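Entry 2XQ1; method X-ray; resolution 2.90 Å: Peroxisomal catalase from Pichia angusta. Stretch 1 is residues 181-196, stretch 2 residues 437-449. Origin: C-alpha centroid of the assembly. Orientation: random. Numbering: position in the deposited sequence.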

ATOM      1  N   ASN O 181     -22.862 -29.248  -2.120  1.00 34.96           N
ATOM      2  CA  ASN O 181     -21.564 -29.918  -1.948  1.00 35.50           C
ATOM      3  C   ASN O 181     -21.563 -30.854  -0.743  1.00 36.47           C
ATOM      4  O   ASN O 181     -21.073 -30.506   0.338  1.00 36.58           O
ATOM      5  CB  ASN O 181     -20.414 -28.904  -1.874  1.00 34.88           C
ATOM      6  CG  ASN O 181     -20.528 -27.803  -2.933  1.00 34.51           C
ATOM      7  OD1 ASN O 181     -19.997 -27.936  -4.034  1.00 34.58           O
ATOM      8  ND2 ASN O 181     -21.219 -26.714  -2.603  1.00 33.12           N
ATOM      9  N   ASP O 182     -22.161 -32.025  -0.955  1.00 37.59           N
ATOM     10  CA  ASP O 182     -22.159 -33.155  -0.029  1.00 38.87           C
ATOM     11  C   ASP O 182     -21.037 -33.330   0.973  1.00 38.75           C
ATOM     12  O   ASP O 182     -21.285 -33.691   2.123  1.00 39.38           O
ATOM     13  CB  ASP O 182     -22.079 -34.414  -0.854  1.00 39.91           C
ATOM     14  CG  ASP O 182     -23.416 -34.905  -1.254  1.00 43.04           C
ATOM     15  OD1 ASP O 182     -24.442 -34.394  -0.718  1.00 44.80           O
ATOM     16  OD2 ASP O 182     -23.424 -35.823  -2.103  1.00 46.90           O
ATOM     17  N   GLU O 183     -19.801 -33.173   0.524  1.00 37.91           N
ATOM     18  CA  GLU O 183     -18.687 -33.541   1.367  1.00 37.82           C
ATOM     19  C   GLU O 183     -18.658 -32.745   2.695  1.00 37.26           C
ATOM     20  O   GLU O 183     -18.057 -33.170   3.680  1.00 37.78           O
ATOM     21  CB  GLU O 183     -17.371 -33.506   0.562  1.00 37.76           C
ATOM     22  CG  GLU O 183     -16.856 -32.121   0.140  1.00 39.01           C
ATOM     23  CD  GLU O 183     -17.499 -31.539  -1.139  1.00 41.51           C
ATOM     24  OE1 GLU O 183     -18.537 -32.089  -1.578  1.00 41.53           O
ATOM     25  OE2 GLU O 183     -16.978 -30.507  -1.682  1.00 41.32           O
ATOM     26  N   SER O 184     -19.364 -31.620   2.721  1.00 36.90           N
ATOM     27  CA  SER O 184     -19.397 -30.717   3.874  1.00 36.63           C
ATOM     28  C   SER O 184     -20.260 -31.284   4.990  1.00 36.77           C
ATOM     29  O   SER O 184     -20.218 -30.805   6.128  1.00 36.75           O
ATOM     30  CB  SER O 184     -19.930 -29.333   3.463  1.00 36.26           C
ATOM     31  OG  SER O 184     -21.220 -29.431   2.862  1.00 35.58           O
ATOM     32  N   LEU O 185     -21.043 -32.305   4.669  1.00 36.60           N
ATOM     33  CA  LEU O 185     -21.982 -32.830   5.632  1.00 37.17           C
ATOM     34  C   LEU O 185     -21.314 -33.197   6.977  1.00 37.65           C
ATOM     35  O   LEU O 185     -21.793 -32.771   8.049  1.00 38.38           O
ATOM     36  CB  LEU O 185     -22.782 -33.977   5.023  1.00 37.03           C
ATOM     37  CG  LEU O 185     -23.724 -34.772   5.909  1.00 37.47           C
ATOM     38  CD1 LEU O 185     -24.817 -33.878   6.414  1.00 37.78           C
ATOM     39  CD2 LEU O 185     -24.304 -35.928   5.147  1.00 38.53           C
ATOM     40  N   HIS O 186     -20.201 -33.939   6.927  1.00 37.78           N
ATOM     41  CA  HIS O 186     -19.469 -34.330   8.151  1.00 37.90           C
ATOM     42  C   HIS O 186     -19.199 -33.124   9.082  1.00 37.56           C
ATOM     43  O   HIS O 186     -19.663 -33.080  10.231  1.00 37.63           O
ATOM     44  CB  HIS O 186     -18.159 -35.072   7.806  1.00 38.09           C
ATOM     45  CG  HIS O 186     -17.641 -35.944   8.919  1.00 38.79           C
ATOM     46  ND1 HIS O 186     -16.581 -36.813   8.755  1.00 38.05           N
ATOM     47  CD2 HIS O 186     -18.045 -36.083  10.207  1.00 39.64           C
ATOM     48  CE1 HIS O 186     -16.350 -37.442   9.894  1.00 39.32           C
ATOM     49  NE2 HIS O 186     -17.219 -37.014  10.794  1.00 40.10           N
ATOM     50  N   GLN O 187     -18.492 -32.130   8.552  1.00 37.01           N
ATOM     51  CA  GLN O 187     -18.135 -30.942   9.314  1.00 36.43           C
ATOM     52  C   GLN O 187     -19.323 -30.101   9.694  1.00 36.48           C
ATOM     53  O   GLN O 187     -19.230 -29.387  10.677  1.00 36.66           O
ATOM     54  CB  GLN O 187     -17.105 -30.105   8.549  1.00 36.06           C
ATOM     55  CG  GLN O 187     -16.736 -28.781   9.177  1.00 35.82           C
ATOM     56  CD  GLN O 187     -16.258 -28.868  10.625  1.00 37.30           C
ATOM     57  OE1 GLN O 187     -16.474 -27.937  11.393  1.00 37.95           O
ATOM     58  NE2 GLN O 187     -15.582 -29.959  10.994  1.00 38.33           N
ATOM     59  N   VAL O 188     -20.424 -30.178   8.939  1.00 36.74           N
ATOM     60  CA  VAL O 188     -21.571 -29.311   9.199  1.00 37.59           C
ATOM     61  C   VAL O 188     -22.312 -29.871  10.367  1.00 38.31           C
ATOM     62  O   VAL O 188     -22.910 -29.132  11.158  1.00 38.40           O
ATOM     63  CB  VAL O 188     -22.525 -29.199   8.025  1.00 37.79           C
ATOM     64  CG1 VAL O 188     -23.809 -28.490   8.454  1.00 38.06           C
ATOM     65  CG2 VAL O 188     -21.883 -28.421   6.903  1.00 37.77           C
ATOM     66  N   MET O 189     -22.232 -31.186  10.495  1.00 39.17           N
ATOM     67  CA  MET O 189     -22.797 -31.849  11.652  1.00 40.40           C
ATOM     68  C   MET O 189     -22.094 -31.411  12.953  1.00 40.17           C
ATOM     69  O   MET O 189     -22.742 -31.148  13.971  1.00 40.15           O
ATOM     70  CB  MET O 189     -22.778 -33.364  11.433  1.00 40.83           C
ATOM     71  CG  MET O 189     -23.863 -33.839  10.443  1.00 43.22           C
ATOM     72  SD  MET O 189     -23.843 -35.624  10.139  1.00 48.21           S
ATOM     73  CE  MET O 189     -24.611 -36.232  11.632  1.00 48.15           C
ATOM     74  N   TYR O 190     -20.770 -31.313  12.905  1.00 39.91           N
ATOM     75  CA  TYR O 190     -20.023 -30.829  14.047  1.00 39.59           C
ATOM     76  C   TYR O 190     -20.524 -29.437  14.336  1.00 39.36           C
ATOM     77  O   TYR O 190     -20.876 -29.119  15.472  1.00 39.91           O
ATOM     78  CB  TYR O 190     -18.524 -30.786  13.754  1.00 39.45           C
ATOM     79  CG  TYR O 190     -17.800 -32.069  14.045  1.00 40.44           C
ATOM     80  CD1 TYR O 190     -17.945 -33.171  13.202  1.00 42.18           C
ATOM     81  CD2 TYR O 190     -16.954 -32.189  15.162  1.00 41.77           C
ATOM     82  CE1 TYR O 190     -17.264 -34.387  13.446  1.00 44.11           C
ATOM     83  CE2 TYR O 190     -16.253 -33.400  15.428  1.00 43.49           C
ATOM     84  CZ  TYR O 190     -16.417 -34.509  14.552  1.00 44.49           C
ATOM     85  OH  TYR O 190     -15.770 -35.735  14.744  1.00 44.63           O
ATOM     86  N   LEU O 191     -20.575 -28.614  13.295  1.00 38.48           N
ATOM     87  CA  LEU O 191     -20.866 -27.207  13.454  1.00 37.96           C
ATOM     88  C   LEU O 191     -22.202 -26.971  14.154  1.00 38.62           C
ATOM     89  O   LEU O 191     -22.356 -26.032  14.936  1.00 38.57           O
ATOM     90  CB  LEU O 191     -20.848 -26.525  12.092  1.00 37.21           C
ATOM     91  CG  LEU O 191     -21.303 -25.076  12.054  1.00 34.94           C
ATOM     92  CD1 LEU O 191     -20.309 -24.222  12.768  1.00 33.89           C
ATOM     93  CD2 LEU O 191     -21.411 -24.680  10.639  1.00 33.53           C
ATOM     94  N   PHE O 192     -23.175 -27.818  13.871  1.00 39.24           N
ATOM     95  CA  PHE O 192     -24.488 -27.578  14.424  1.00 39.99           C
ATOM     96  C   PHE O 192     -24.779 -28.414  15.656  1.00 40.95           C
ATOM     97  O   PHE O 192     -25.765 -28.193  16.334  1.00 41.25           O
ATOM     98  CB  PHE O 192     -25.568 -27.705  13.357  1.00 39.45           C
ATOM     99  CG  PHE O 192     -25.671 -26.496  12.468  1.00 38.64           C
ATOM    100  CD1 PHE O 192     -26.486 -25.423  12.813  1.00 37.93           C
ATOM    101  CD2 PHE O 192     -24.945 -26.412  11.284  1.00 37.84           C
ATOM    102  CE1 PHE O 192     -26.574 -24.293  11.990  1.00 36.17           C
ATOM    103  CE2 PHE O 192     -25.048 -25.278  10.452  1.00 35.87           C
ATOM    104  CZ  PHE O 192     -25.858 -24.233  10.813  1.00 35.17           C
ATOM    105  N   SER O 193     -23.901 -29.360  15.959  1.00 42.19           N
ATOM    106  CA  SER O 193     -23.952 -30.008  17.247  1.00 43.45           C
ATOM    107  C   SER O 193     -23.470 -28.919  18.195  1.00 44.03           C
ATOM    108  O   SER O 193     -23.113 -27.818  17.766  1.00 44.12           O
ATOM    109  CB  SER O 193     -23.016 -31.212  17.283  1.00 43.30           C
ATOM    110  OG  SER O 193     -21.674 -30.769  17.463  1.00 45.09           O
ATOM    111  N   ASN O 194     -23.435 -29.213  19.479  1.00 44.81           N
ATOM    112  CA  ASN O 194     -23.059 -28.182  20.406  1.00 45.53           C
ATOM    113  C   ASN O 194     -21.583 -27.835  20.327  1.00 45.07           C
ATOM    114  O   ASN O 194     -21.140 -26.864  20.925  1.00 45.43           O
ATOM    115  CB  ASN O 194     -23.472 -28.574  21.820  1.00 46.23           C
ATOM    116  CG  ASN O 194     -24.961 -28.473  22.034  1.00 47.69           C
ATOM    117  OD1 ASN O 194     -25.627 -27.583  21.498  1.00 49.46           O
ATOM    118  ND2 ASN O 194     -25.494 -29.381  22.834  1.00 49.54           N
ATOM    119  N   ARG O 195     -20.829 -28.607  19.568  1.00 44.38           N
ATOM    120  CA  ARG O 195     -19.398 -28.357  19.431  1.00 44.46           C
ATOM    121  C   ARG O 195     -19.028 -27.115  18.604  1.00 43.75           C
ATOM    122  O   ARG O 195     -17.895 -26.624  18.655  1.00 43.37           O
ATOM    123  CB  ARG O 195     -18.698 -29.594  18.869  1.00 45.00           C
ATOM    124  CG  ARG O 195     -19.003 -30.873  19.618  1.00 45.64           C
ATOM    125  CD  ARG O 195     -18.334 -32.008  18.912  1.00 47.39           C
ATOM    126  NE  ARG O 195     -18.680 -33.278  19.514  1.00 48.92           N
ATOM    127  CZ  ARG O 195     -17.923 -34.369  19.430  1.00 50.01           C
ATOM    128  NH1 ARG O 195     -16.760 -34.344  18.755  1.00 48.17           N
ATOM    129  NH2 ARG O 195     -18.335 -35.491  20.028  1.00 51.11           N
ATOM    130  N   GLY O 196     -19.977 -26.615  17.830  1.00 43.44           N
ATOM    131  CA  GLY O 196     -19.787 -25.315  17.188  1.00 43.10           C
ATOM    132  C   GLY O 196     -19.855 -24.123  18.148  1.00 42.83           C
ATOM    133  O   GLY O 196     -19.618 -22.993  17.741  1.00 42.49           O
ATOM    134  N   ASP O 437     -18.416 -41.586   1.511  1.00 60.22           N
ATOM    135  CA  ASP O 437     -18.433 -40.208   1.980  1.00 58.45           C
ATOM    136  C   ASP O 437     -19.532 -39.980   2.982  1.00 58.18           C
ATOM    137  O   ASP O 437     -19.373 -39.187   3.871  1.00 57.89           O
ATOM    138  CB  ASP O 437     -18.581 -39.250   0.814  1.00 58.03           C
ATOM    139  CG  ASP O 437     -17.356 -39.205  -0.050  1.00 57.23           C
ATOM    140  OD1 ASP O 437     -16.245 -39.414   0.471  1.00 56.24           O
ATOM    141  OD2 ASP O 437     -17.499 -38.962  -1.260  1.00 57.45           O
ATOM    142  N   TYR O 438     -20.641 -40.696   2.854  1.00 58.40           N
ATOM    143  CA  TYR O 438     -21.737 -40.588   3.817  1.00 58.71           C
ATOM    144  C   TYR O 438     -21.549 -41.381   5.112  1.00 58.86           C
ATOM    145  O   TYR O 438     -22.257 -41.146   6.083  1.00 58.74           O
ATOM    146  CB  TYR O 438     -23.055 -41.017   3.183  1.00 58.78           C
ATOM    147  CG  TYR O 438     -23.503 -40.208   1.981  1.00 59.58           C
ATOM    148  CD1 TYR O 438     -23.292 -38.821   1.910  1.00 59.15           C
ATOM    149  CD2 TYR O 438     -24.183 -40.831   0.927  1.00 60.83           C
ATOM    150  CE1 TYR O 438     -23.722 -38.083   0.802  1.00 59.68           C
ATOM    151  CE2 TYR O 438     -24.618 -40.108  -0.178  1.00 61.70           C
ATOM    152  CZ  TYR O 438     -24.387 -38.734  -0.238  1.00 61.11           C
ATOM    153  OH  TYR O 438     -24.833 -38.041  -1.343  1.00 60.82           O
ATOM    154  N   PHE O 439     -20.601 -42.314   5.123  1.00 59.32           N
ATOM    155  CA  PHE O 439     -20.468 -43.302   6.207  1.00 59.87           C
ATOM    156  C   PHE O 439     -20.021 -42.679   7.528  1.00 58.91           C
ATOM    157  O   PHE O 439     -20.527 -43.014   8.601  1.00 58.74           O
ATOM    158  CB  PHE O 439     -19.503 -44.427   5.775  1.00 60.83           C
ATOM    159  CG  PHE O 439     -19.235 -45.472   6.842  1.00 64.13           C
ATOM    160  CD1 PHE O 439     -20.037 -46.618   6.954  1.00 67.00           C
ATOM    161  CD2 PHE O 439     -18.154 -45.325   7.715  1.00 66.89           C
ATOM    162  CE1 PHE O 439     -19.775 -47.584   7.934  1.00 68.70           C
ATOM    163  CE2 PHE O 439     -17.881 -46.288   8.706  1.00 68.39           C
ATOM    164  CZ  PHE O 439     -18.690 -47.417   8.814  1.00 69.17           C
ATOM    165  N   GLN O 440     -19.059 -41.774   7.439  1.00 57.79           N
ATOM    166  CA  GLN O 440     -18.510 -41.179   8.629  1.00 56.48           C
ATOM    167  C   GLN O 440     -19.460 -40.157   9.263  1.00 55.87           C
ATOM    168  O   GLN O 440     -19.529 -40.091  10.479  1.00 55.88           O
ATOM    169  CB  GLN O 440     -17.140 -40.605   8.344  1.00 56.34           C
ATOM    170  CG  GLN O 440     -16.083 -41.132   9.286  1.00 57.00           C
ATOM    171  CD  GLN O 440     -14.669 -40.957   8.740  1.00 57.44           C
ATOM    172  OE1 GLN O 440     -14.135 -41.853   8.094  1.00 56.43           O
ATOM    173  NE2 GLN O 440     -14.059 -39.795   9.011  1.00 57.85           N
ATOM    174  N   PRO O 441     -20.202 -39.365   8.457  1.00 55.21           N
ATOM    175  CA  PRO O 441     -21.318 -38.627   9.046  1.00 55.24           C
ATOM    176  C   PRO O 441     -22.331 -39.529   9.743  1.00 56.03           C
ATOM    177  O   PRO O 441     -22.863 -39.161  10.787  1.00 56.17           O
ATOM    178  CB  PRO O 441     -21.980 -37.977   7.838  1.00 54.76           C
ATOM    179  CG  PRO O 441     -20.888 -37.771   6.907  1.00 54.25           C
ATOM    180  CD  PRO O 441     -19.895 -38.873   7.100  1.00 54.67           C
ATOM    181  N   LYS O 442     -22.606 -40.697   9.164  1.00 57.22           N
ATOM    182  CA  LYS O 442     -23.576 -41.633   9.735  1.00 58.39           C
ATOM    183  C   LYS O 442     -23.083 -42.043  11.117  1.00 58.35           C
ATOM    184  O   LYS O 442     -23.836 -42.002  12.076  1.00 58.33           O
ATOM    185  CB  LYS O 442     -23.729 -42.859   8.823  1.00 58.92           C
ATOM    186  CG  LYS O 442     -25.013 -43.691   8.999  1.00 61.37           C
ATOM    187  CD  LYS O 442     -24.679 -45.208   8.940  1.00 65.75           C
ATOM    188  CE  LYS O 442     -25.613 -46.039   8.037  1.00 67.75           C
ATOM    189  NZ  LYS O 442     -27.021 -46.163   8.533  1.00 67.67           N
ATOM    190  N   MET O 443     -21.805 -42.400  11.205  1.00 58.61           N
ATOM    191  CA  MET O 443     -21.180 -42.740  12.466  1.00 59.18           C
ATOM    192  C   MET O 443     -21.242 -41.626  13.504  1.00 58.22           C
ATOM    193  O   MET O 443     -21.350 -41.907  14.703  1.00 58.79           O
ATOM    194  CB  MET O 443     -19.736 -43.172  12.246  1.00 59.96           C
ATOM    195  CG  MET O 443     -19.612 -44.498  11.510  1.00 64.68           C
ATOM    196  SD  MET O 443     -20.760 -45.811  12.096  1.00 72.42           S
ATOM    197  CE  MET O 443     -19.981 -46.301  13.697  1.00 73.16           C
ATOM    198  N   PHE O 444     -21.182 -40.371  13.059  1.00 56.87           N
ATOM    199  CA  PHE O 444     -21.138 -39.249  13.998  1.00 55.48           C
ATOM    200  C   PHE O 444     -22.496 -39.017  14.634  1.00 55.77           C
ATOM    201  O   PHE O 444     -22.593 -38.467  15.740  1.00 55.81           O
ATOM    202  CB  PHE O 444     -20.628 -37.977  13.334  1.00 54.52           C
ATOM    203  CG  PHE O 444     -20.557 -36.819  14.258  1.00 51.94           C
ATOM    204  CD1 PHE O 444     -19.564 -36.749  15.218  1.00 50.94           C
ATOM    205  CD2 PHE O 444     -21.503 -35.812  14.196  1.00 49.83           C
ATOM    206  CE1 PHE O 444     -19.504 -35.672  16.093  1.00 50.39           C
ATOM    207  CE2 PHE O 444     -21.448 -34.729  15.059  1.00 49.52           C
ATOM    208  CZ  PHE O 444     -20.451 -34.658  16.010  1.00 49.85           C
ATOM    209  N   TRP O 445     -23.544 -39.446  13.935  1.00 55.95           N
ATOM    210  CA  TRP O 445     -24.884 -39.402  14.488  1.00 56.52           C
ATOM    211  C   TRP O 445     -25.018 -40.375  15.661  1.00 57.82           C
ATOM    212  O   TRP O 445     -25.603 -40.044  16.683  1.00 57.91           O
ATOM    213  CB  TRP O 445     -25.890 -39.702  13.404  1.00 55.73           C
ATOM    214  CG  TRP O 445     -27.307 -39.650  13.837  1.00 54.61           C
ATOM    215  CD1 TRP O 445     -28.168 -40.704  13.925  1.00 54.84           C
ATOM    216  CD2 TRP O 445     -28.054 -38.492  14.213  1.00 52.39           C
ATOM    217  NE1 TRP O 445     -29.404 -40.278  14.329  1.00 54.02           N
ATOM    218  CE2 TRP O 445     -29.363 -38.921  14.509  1.00 52.74           C
ATOM    219  CE3 TRP O 445     -27.751 -37.135  14.318  1.00 50.37           C
ATOM    220  CZ2 TRP O 445     -30.364 -38.044  14.913  1.00 52.03           C
ATOM    221  CZ3 TRP O 445     -28.749 -36.264  14.720  1.00 50.22           C
ATOM    222  CH2 TRP O 445     -30.038 -36.722  15.017  1.00 50.97           C
ATOM    223  N   LYS O 446     -24.452 -41.567  15.501  1.00 59.46           N
ATOM    224  CA  LYS O 446     -24.400 -42.565  16.558  1.00 61.11           C
ATOM    225  C   LYS O 446     -23.561 -42.099  17.729  1.00 61.59           C
ATOM    226  O   LYS O 446     -23.917 -42.354  18.861  1.00 62.24           O
ATOM    227  CB  LYS O 446     -23.879 -43.908  16.027  1.00 61.63           C
ATOM    228  CG  LYS O 446     -24.996 -44.866  15.551  1.00 63.67           C
ATOM    229  CD  LYS O 446     -24.447 -45.932  14.557  1.00 65.34           C
ATOM    230  N   VAL O 447     -22.453 -41.417  17.458  1.00 62.15           N
ATOM    231  CA  VAL O 447     -21.576 -40.906  18.515  1.00 62.63           C
ATOM    232  C   VAL O 447     -22.289 -39.831  19.362  1.00 63.36           C
ATOM    233  O   VAL O 447     -22.242 -39.896  20.587  1.00 63.76           O
ATOM    234  CB  VAL O 447     -20.185 -40.441  17.963  1.00 62.54           C
ATOM    235  CG1 VAL O 447     -19.387 -39.659  19.012  1.00 62.58           C
ATOM    236  CG2 VAL O 447     -19.367 -41.634  17.452  1.00 61.90           C
ATOM    237  N   LEU O 448     -22.964 -38.864  18.734  1.00 64.02           N
ATOM    238  CA  LEU O 448     -23.966 -38.074  19.460  1.00 64.55           C
ATOM    239  C   LEU O 448     -25.071 -39.072  19.797  1.00 66.28           C
ATOM    240  O   LEU O 448     -25.178 -40.124  19.158  1.00 66.49           O
ATOM    241  CB  LEU O 448     -24.533 -36.939  18.602  1.00 63.47           C
ATOM    242  CG  LEU O 448     -23.646 -35.899  17.904  1.00 61.14           C
ATOM    243  CD1 LEU O 448     -24.465 -35.005  16.984  1.00 58.37           C
ATOM    244  CD2 LEU O 448     -22.955 -35.053  18.921  1.00 59.40           C
ATOM    245  N   GLY O 449     -25.896 -38.784  20.793  1.00 68.20           N
ATOM    246  CA  GLY O 449     -26.953 -39.750  21.137  1.00 70.38           C
ATOM    247  C   GLY O 449     -26.446 -40.945  21.939  1.00 71.73           C
ATOM    248  O   GLY O 449     -27.222 -41.798  22.358  1.00 71.95           O
TER

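Two helices, 185-192 and 439-447, run in nearly the same direction, 23° apart, with axes 9.1 Å apart at closest approach; the contact between the stretches buries 693 Å² and is mostly apolar. F444 covers the most surface. Its CA-to-CB bond points toward the other stretch, and with chi1 at t the flat ring is shared among several neighbours. Y190 lies over one face as an offset stack, centroids 4.3 Å apart and planes at 16°. M189 CB sits 3.9 Å from F444 CD2, while the R195 guanidinium approaches the ring edge, with R195 CZ 3.9 Å from F444 CE1.

M189 is second. Its unbranched, flexible chain reaches across to the partner helix, where its end touches two successive turns: M189 SD lies 3.8 Å from P441 CB, and M189 CE is 4.1 Å from W445 CB, one turn further on.

H186 and P441 mark the tightest backbone approach, their CA atoms 4.8 Å apart. The compact proline ring suits so narrow a gap: P441 CG packs 3.9 Å from H186 CB, and P441 CD lies over one face of the imidazole.

One polar bond crosses the contact. Y438 OH donates to D182 OD2 at 2.7 Å, placing the hydrogen bond near the beginning of both stretches, while L185 CD2 packs 4.1 Å from P441 CB.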